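Local structure of beta-galactosidase (3OG2) at residues H31-H36 with V316-I321; Y110-P115 with S275-Q280. The protein probably hydrolyses terminal non-reducing beta-D-galactose residues of beta-D-galactosides, as a glycoside hydrolase of family 35 from Trichoderma reesei. All coordinates share one frame; numbering follows the deposited sequence.

Both contacts belong to the TIM barrel domain and share one sheet: strands 318-321 of contact 1 and 275-280 of contact 2 are parallel neighbours in it. Their centres lie 11 Å apart. Probable backbone hydrogen bonds join them, from L276 N to I318 O and from F279 N to N320 O, each 2.8 Å long. Packing adds to this, with I318 CD1 3.4 Å from S275 OG. Contact 2 spans the barrel interior and holds E278 of the beta-D-galactose site, whereas contact 1 lies at the barrel margin, the side chain of I318 being about 10 Å from that of E278. Along the chain, contact 2 is nested inside the loop that contact 1 closes.

Contact 1. Residues H31-H36 with V316-I321; sequences HSLFVH and VTIFNI
At the margin of the TIM barrel, the start of the short strand 33-35 meets the chain entering barrel strand 318-321. The one direct hydrogen bond between the segments runs from T317 OG1 to the backbone carbonyl H31 O, 2.9 Å away; the hydroxyl lies tilted 30° from the carbonyl plane. T317 carries OG1 between its own backbone N and carbonyl carbon (chi1 54°), which turns the hydroxyl to H31, while its methyl CG2 also lies against that oxygen, at 3.2 Å. Replacing T317 by an alanine removes OG1 and CG2 together, which would probably leave H31 O without this donor and open a gap beside the 31-32 backbone. A water bridges the two backbones: it accepts from L33 N at 2.8 Å and donates to T317 O. Beyond it the contact turns apolar, the methyl L33 CD1 meeting I318 CD1 at 4.2 Å. S32 OG donates to L33 O (2.9 Å) from above the carbonyl plane, and the same hydroxyl is hydrogen-bonded to R39 NH1. Strand 38-47 lies between the partners in the sheet, antiparallel to 33-35 and parallel to 318-321. The contact thus joins an N-terminal antiparallel hairpin, strands 33-35 and 38-47, to the last parallel strand of a TIM barrel.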
loop_
_atom_site.group_PDB
_atom_site.type_symbol
_atom_site.label_atom_id
_atom_site.label_comp_id
_atom_site.label_asym_id
_atom_site.label_seq_id
_atom_site.Cartn_x
_atom_site.Cartn_y
_atom_site.Cartn_z
ATOM N N HIS A 31 -15.976 23.836 -0.773
ATOM C CA HIS A 31 -16.456 22.660 -1.532
ATOM C C HIS A 31 -15.380 21.762 -2.074
ATOM O O HIS A 31 -15.552 20.552 -2.128
ATOM C CB HIS A 31 -17.329 23.124 -2.713
ATOM C CG HIS A 31 -18.396 24.079 -2.282
ATOM N ND1 HIS A 31 -19.361 23.728 -1.400
ATOM C CD2 HIS A 31 -18.587 25.372 -2.639
ATOM C CE1 HIS A 31 -20.172 24.787 -1.222
ATOM N NE2 HIS A 31 -19.704 25.795 -1.970
ATOM N N SER A 32 -14.251 22.358 -2.503
ATOM C CA SER A 32 -13.223 21.541 -3.193
ATOM C C SER A 32 -11.920 22.286 -3.262
ATOM O O SER A 32 -11.826 23.509 -3.078
ATOM C CB SER A 32 -13.680 21.165 -4.613
ATOM O OG SER A 32 -13.644 22.293 -5.486
ATOM N N LEU A 33 -10.886 21.506 -3.590
ATOM C CA LEU A 33 -9.682 22.076 -4.178
ATOM C C LEU A 33 -9.963 22.628 -5.549
ATOM O O LEU A 33 -10.881 22.207 -6.275
ATOM C CB LEU A 33 -8.664 20.908 -4.212
ATOM C CG LEU A 33 -7.238 21.234 -3.946
ATOM C CD1 LEU A 33 -7.078 21.664 -2.476
ATOM C CD2 LEU A 33 -6.351 20.064 -4.251
ATOM N N PHE A 34 -9.120 23.551 -5.949
ATOM C CA PHE A 34 -9.006 24.015 -7.329
ATOM C C PHE A 34 -7.571 23.803 -7.776
ATOM O O PHE A 34 -6.635 24.160 -7.011
ATOM C CB PHE A 34 -9.320 25.504 -7.438
ATOM C CG PHE A 34 -10.728 25.986 -7.158
ATOM C CD1 PHE A 34 -11.257 25.910 -5.885
ATOM C CD2 PHE A 34 -11.511 26.519 -8.183
ATOM C CE1 PHE A 34 -12.551 26.343 -5.588
ATOM C CE2 PHE A 34 -12.783 27.007 -7.853
ATOM C CZ PHE A 34 -13.285 26.977 -6.581
ATOM N N VAL A 35 -7.372 23.252 -8.952
ATOM C CA VAL A 35 -6.049 23.078 -9.515
ATOM C C VAL A 35 -6.037 23.837 -10.842
ATOM O O VAL A 35 -6.869 23.543 -11.725
ATOM C CB VAL A 35 -5.702 21.565 -9.659
ATOM C CG1 VAL A 35 -4.332 21.446 -10.389
ATOM C CG2 VAL A 35 -5.685 20.827 -8.339
ATOM N N HIS A 36 -5.144 24.818 -10.988
ATOM C CA HIS A 36 -5.134 25.688 -12.152
ATOM C C HIS A 36 -6.538 26.277 -12.371
ATOM O O HIS A 36 -6.968 26.475 -13.503
ATOM C CB HIS A 36 -4.654 24.949 -13.396
ATOM C CG HIS A 36 -3.239 24.462 -13.400
ATOM N ND1 HIS A 36 -2.173 25.340 -13.340
ATOM C CD2 HIS A 36 -2.636 23.250 -13.469
ATOM C CE1 HIS A 36 -1.006 24.693 -13.373
ATOM N NE2 HIS A 36 -1.264 23.409 -13.452
ATOM N N VAL A 316 -17.498 14.000 0.501
ATOM C CA VAL A 316 -16.013 14.067 0.457
ATOM C C VAL A 316 -15.521 14.541 -0.886
ATOM O O VAL A 316 -15.958 14.065 -1.938
ATOM C CB VAL A 316 -15.457 12.685 0.823
ATOM C CG1 VAL A 316 -15.685 11.622 -0.287
ATOM C CG2 VAL A 316 -13.981 12.793 1.179
ATOM N N THR A 317 -14.554 15.485 -0.877
ATOM C CA THR A 317 -14.004 15.927 -2.153
ATOM C C THR A 317 -12.471 15.808 -2.171
ATOM O O THR A 317 -11.884 16.107 -3.208
ATOM C CB THR A 317 -14.412 17.334 -2.528
ATOM O OG1 THR A 317 -14.059 18.195 -1.441
ATOM C CG2 THR A 317 -15.945 17.423 -2.784
ATOM N N ILE A 318 -11.850 15.361 -1.057
ATOM C CA ILE A 318 -10.416 14.949 -1.124
ATOM C C ILE A 318 -10.455 13.585 -0.429
ATOM O O ILE A 318 -10.786 13.523 0.773
ATOM C CB ILE A 318 -9.467 15.929 -0.424
ATOM C CG1 ILE A 318 -9.487 17.318 -1.089
ATOM C CG2 ILE A 318 -8.052 15.313 -0.372
ATOM C CD1 ILE A 318 -8.605 18.331 -0.421
ATOM N N PHE A 319 -10.195 12.516 -1.183
ATOM C CA PHE A 319 -10.500 11.158 -0.701
ATOM C C PHE A 319 -9.350 10.267 -1.079
ATOM O O PHE A 319 -9.143 10.017 -2.285
ATOM C CB PHE A 319 -11.817 10.744 -1.385
ATOM C CG PHE A 319 -12.416 9.411 -0.928
ATOM C CD1 PHE A 319 -12.161 8.811 0.298
ATOM C CD2 PHE A 319 -13.304 8.817 -1.808
ATOM C CE1 PHE A 319 -12.805 7.625 0.670
ATOM C CE2 PHE A 319 -13.927 7.617 -1.445
ATOM C CZ PHE A 319 -13.691 7.042 -0.234
ATOM N N ASN A 320 -8.589 9.747 -0.104
ATOM C CA ASN A 320 -7.423 8.924 -0.384
ATOM C C ASN A 320 -7.599 7.546 0.237
ATOM O O ASN A 320 -7.974 7.435 1.403
ATOM C CB ASN A 320 -6.173 9.589 0.173
ATOM C CG ASN A 320 -4.922 8.731 -0.009
ATOM O OD1 ASN A 320 -4.559 8.370 -1.141
ATOM N ND2 ASN A 320 -4.252 8.370 1.067
ATOM N N ILE A 321 -7.338 6.535 -0.581
ATOM C CA ILE A 321 -7.527 5.141 -0.184
ATOM C C ILE A 321 -6.224 4.519 0.267
ATOM O O ILE A 321 -5.266 4.388 -0.497
ATOM C CB ILE A 321 -8.102 4.327 -1.377
ATOM C CG1 ILE A 321 -9.424 4.932 -1.919
ATOM C CG2 ILE A 321 -8.270 2.839 -1.004
ATOM C CD1 ILE A 321 -10.452 5.205 -0.808
HETATM O O HOH W 1 -11.123 18.722 -3.988
#

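Contact 2. Residues Y110-P115 with S275-Q280; sequences YLLARP and SLVEFQ
L112 reaches across the interior of the TIM barrel to V277, and two residues on R114 does the same to E278. Strands 110-116 and 275-280 are not neighbours in the sheet, and even their closest CA atoms, L112 and V277, are 9.3 Å apart, so side chains alone make the contact. L112 holds CG anti to its backbone N and offers the methyl CD2 to V277 CG1 at 4.1 Å. The two side chains cross at about a right angle; strand 172-177 packs beside both, L174 touching L112 and Q176 touching V277. R114 also points inward, and its chain bends at chi3 (-65°) to bring the guanidinium past V277, whose CG1 lies 3.9 Å from NH1. Its far end meets E278 in a buried salt bridge. The bonds form at the guanidinium edge, where both terminal nitrogens grip a single carboxylate oxygen, while the carboxylate plane stands 81° from that of the guanidinium. R114 NH2 also forms a salt bridge with E46, and NH1 a hydrogen bond with Q176 OE1, while E278 OE1 is held by Y240 OH, so both groups are fixed from more than one direction. E278 belongs to the beta-D-galactose site, with Y76 beside its side chain and N179 close to R114, a position consistent with R114 being a second-shell residue that helps to orient the E278 carboxylate. On OE2 the two bonds differ: R114 NH1 takes the anti lone pair at 3.0 Å, with an N-H...O angle of 159°, whereas R114 NH2, at 3.3 Å, approaches the same oxygen from above the carboxylate plane.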
loop_
_atom_site.group_PDB
_atom_site.type_symbol
_atom_site.label_atom_id
_atom_site.label_comp_id
_atom_site.label_asym_id
_atom_site.label_seq_id
_atom_site.Cartn_x
_atom_site.Cartn_y
_atom_site.Cartn_z
ATOM N N TYR A 110 -1.198 13.622 -9.896
ATOM C CA TYR A 110 -0.671 14.582 -8.922
ATOM C C TYR A 110 -0.342 13.833 -7.622
ATOM O O TYR A 110 -0.763 12.683 -7.434
ATOM C CB TYR A 110 -1.672 15.699 -8.678
ATOM C CG TYR A 110 -1.852 16.596 -9.877
ATOM C CD1 TYR A 110 -0.769 17.349 -10.322
ATOM C CD2 TYR A 110 -3.067 16.720 -10.525
ATOM C CE1 TYR A 110 -0.881 18.228 -11.432
ATOM C CE2 TYR A 110 -3.188 17.582 -11.607
ATOM C CZ TYR A 110 -2.116 18.316 -12.030
ATOM O OH TYR A 110 -2.259 19.156 -13.153
ATOM N N LEU A 111 0.422 14.495 -6.731
ATOM C CA LEU A 111 0.867 13.822 -5.518
ATOM C C LEU A 111 0.591 14.633 -4.259
ATOM O O LEU A 111 0.758 15.877 -4.227
ATOM C CB LEU A 111 2.393 13.595 -5.577
ATOM C CG LEU A 111 2.872 12.629 -6.683
ATOM C CD1 LEU A 111 4.409 12.614 -6.706
ATOM C CD2 LEU A 111 2.298 11.252 -6.544
ATOM N N LEU A 112 0.205 13.884 -3.226
ATOM C CA LEU A 112 0.145 14.341 -1.831
ATOM C C LEU A 112 1.368 13.763 -1.133
ATOM O O LEU A 112 1.468 12.545 -0.987
ATOM C CB LEU A 112 -1.171 13.869 -1.210
ATOM C CG LEU A 112 -1.204 13.863 0.330
ATOM C CD1 LEU A 112 -0.798 15.190 0.971
ATOM C CD2 LEU A 112 -2.605 13.473 0.824
ATOM N N ALA A 113 2.304 14.636 -0.748
ATOM C CA ALA A 113 3.552 14.203 -0.123
ATOM C C ALA A 113 3.407 14.185 1.390
ATOM O O ALA A 113 2.967 15.198 1.953
ATOM C CB ALA A 113 4.672 15.184 -0.512
ATOM N N ARG A 114 3.805 13.068 2.008
ATOM C CA ARG A 114 3.617 12.902 3.468
ATOM C C ARG A 114 4.937 12.424 4.039
ATOM O O ARG A 114 5.111 11.204 4.299
ATOM C CB ARG A 114 2.436 11.952 3.756
ATOM C CG ARG A 114 1.243 12.159 2.827
ATOM C CD ARG A 114 -0.057 11.630 3.377
ATOM N NE ARG A 114 -0.063 10.182 3.522
ATOM C CZ ARG A 114 -0.689 9.559 4.514
ATOM N NH1 ARG A 114 -1.292 10.218 5.518
ATOM N NH2 ARG A 114 -0.692 8.206 4.517
ATOM N N PRO A 115 5.909 13.314 4.238
ATOM C CA PRO A 115 7.231 12.869 4.635
ATOM C C PRO A 115 7.462 12.693 6.135
ATOM O O PRO A 115 8.582 12.387 6.537
ATOM C CB PRO A 115 8.150 13.990 4.092
ATOM C CG PRO A 115 7.310 15.212 4.212
ATOM C CD PRO A 115 5.882 14.757 3.902
ATOM N N SER A 275 -12.251 16.281 3.723
ATOM C CA SER A 275 -11.084 15.508 3.302
ATOM C C SER A 275 -10.824 14.294 4.176
ATOM O O SER A 275 -10.652 14.432 5.381
ATOM C CB SER A 275 -9.855 16.416 3.396
ATOM O OG SER A 275 -9.998 17.577 2.563
ATOM N N LEU A 276 -10.819 13.128 3.540
ATOM C CA LEU A 276 -10.471 11.877 4.182
ATOM C C LEU A 276 -9.075 11.535 3.638
ATOM O O LEU A 276 -8.924 11.014 2.536
ATOM C CB LEU A 276 -11.468 10.752 3.878
ATOM C CG LEU A 276 -12.840 10.996 4.516
ATOM C CD1 LEU A 276 -13.840 9.953 4.001
ATOM C CD2 LEU A 276 -12.740 10.958 6.043
ATOM N N VAL A 277 -8.069 11.891 4.414
ATOM C CA VAL A 277 -6.688 11.766 3.941
ATOM C C VAL A 277 -6.235 10.320 3.988
ATOM O O VAL A 277 -5.354 9.888 3.261
ATOM C CB VAL A 277 -5.782 12.701 4.785
ATOM C CG1 VAL A 277 -4.297 12.488 4.476
ATOM C CG2 VAL A 277 -6.215 14.110 4.425
ATOM N N GLU A 278 -6.840 9.472 4.845
ATOM C CA GLU A 278 -6.673 8.018 4.767
ATOM C C GLU A 278 -8.037 7.400 5.021
ATOM O O GLU A 278 -8.605 7.609 6.114
ATOM C CB GLU A 278 -5.749 7.392 5.799
ATOM C CG GLU A 278 -4.333 7.995 5.744
ATOM C CD GLU A 278 -3.548 7.500 6.934
ATOM O OE1 GLU A 278 -3.902 6.482 7.591
ATOM O OE2 GLU A 278 -2.510 8.122 7.254
ATOM N N PHE A 279 -8.543 6.666 4.053
ATOM C CA PHE A 279 -9.757 5.891 4.278
ATOM C C PHE A 279 -9.450 4.439 3.933
ATOM O O PHE A 279 -8.791 4.149 2.929
ATOM C CB PHE A 279 -10.938 6.437 3.467
ATOM C CG PHE A 279 -12.213 5.730 3.956
ATOM C CD1 PHE A 279 -12.849 6.143 5.144
ATOM C CD2 PHE A 279 -12.724 4.648 3.255
ATOM C CE1 PHE A 279 -13.973 5.451 5.586
ATOM C CE2 PHE A 279 -13.848 3.984 3.712
ATOM C CZ PHE A 279 -14.461 4.359 4.878
ATOM N N GLN A 280 -9.952 3.516 4.749
ATOM C CA GLN A 280 -9.649 2.101 4.624
ATOM C C GLN A 280 -9.772 1.542 3.214
ATOM O O GLN A 280 -10.844 1.570 2.575
ATOM C CB GLN A 280 -10.638 1.380 5.561
ATOM C CG GLN A 280 -10.369 -0.115 5.652
ATOM C CD GLN A 280 -10.874 -0.688 6.967
ATOM O OE1 GLN A 280 -11.793 -0.155 7.612
ATOM N NE2 GLN A 280 -10.241 -1.779 7.392
#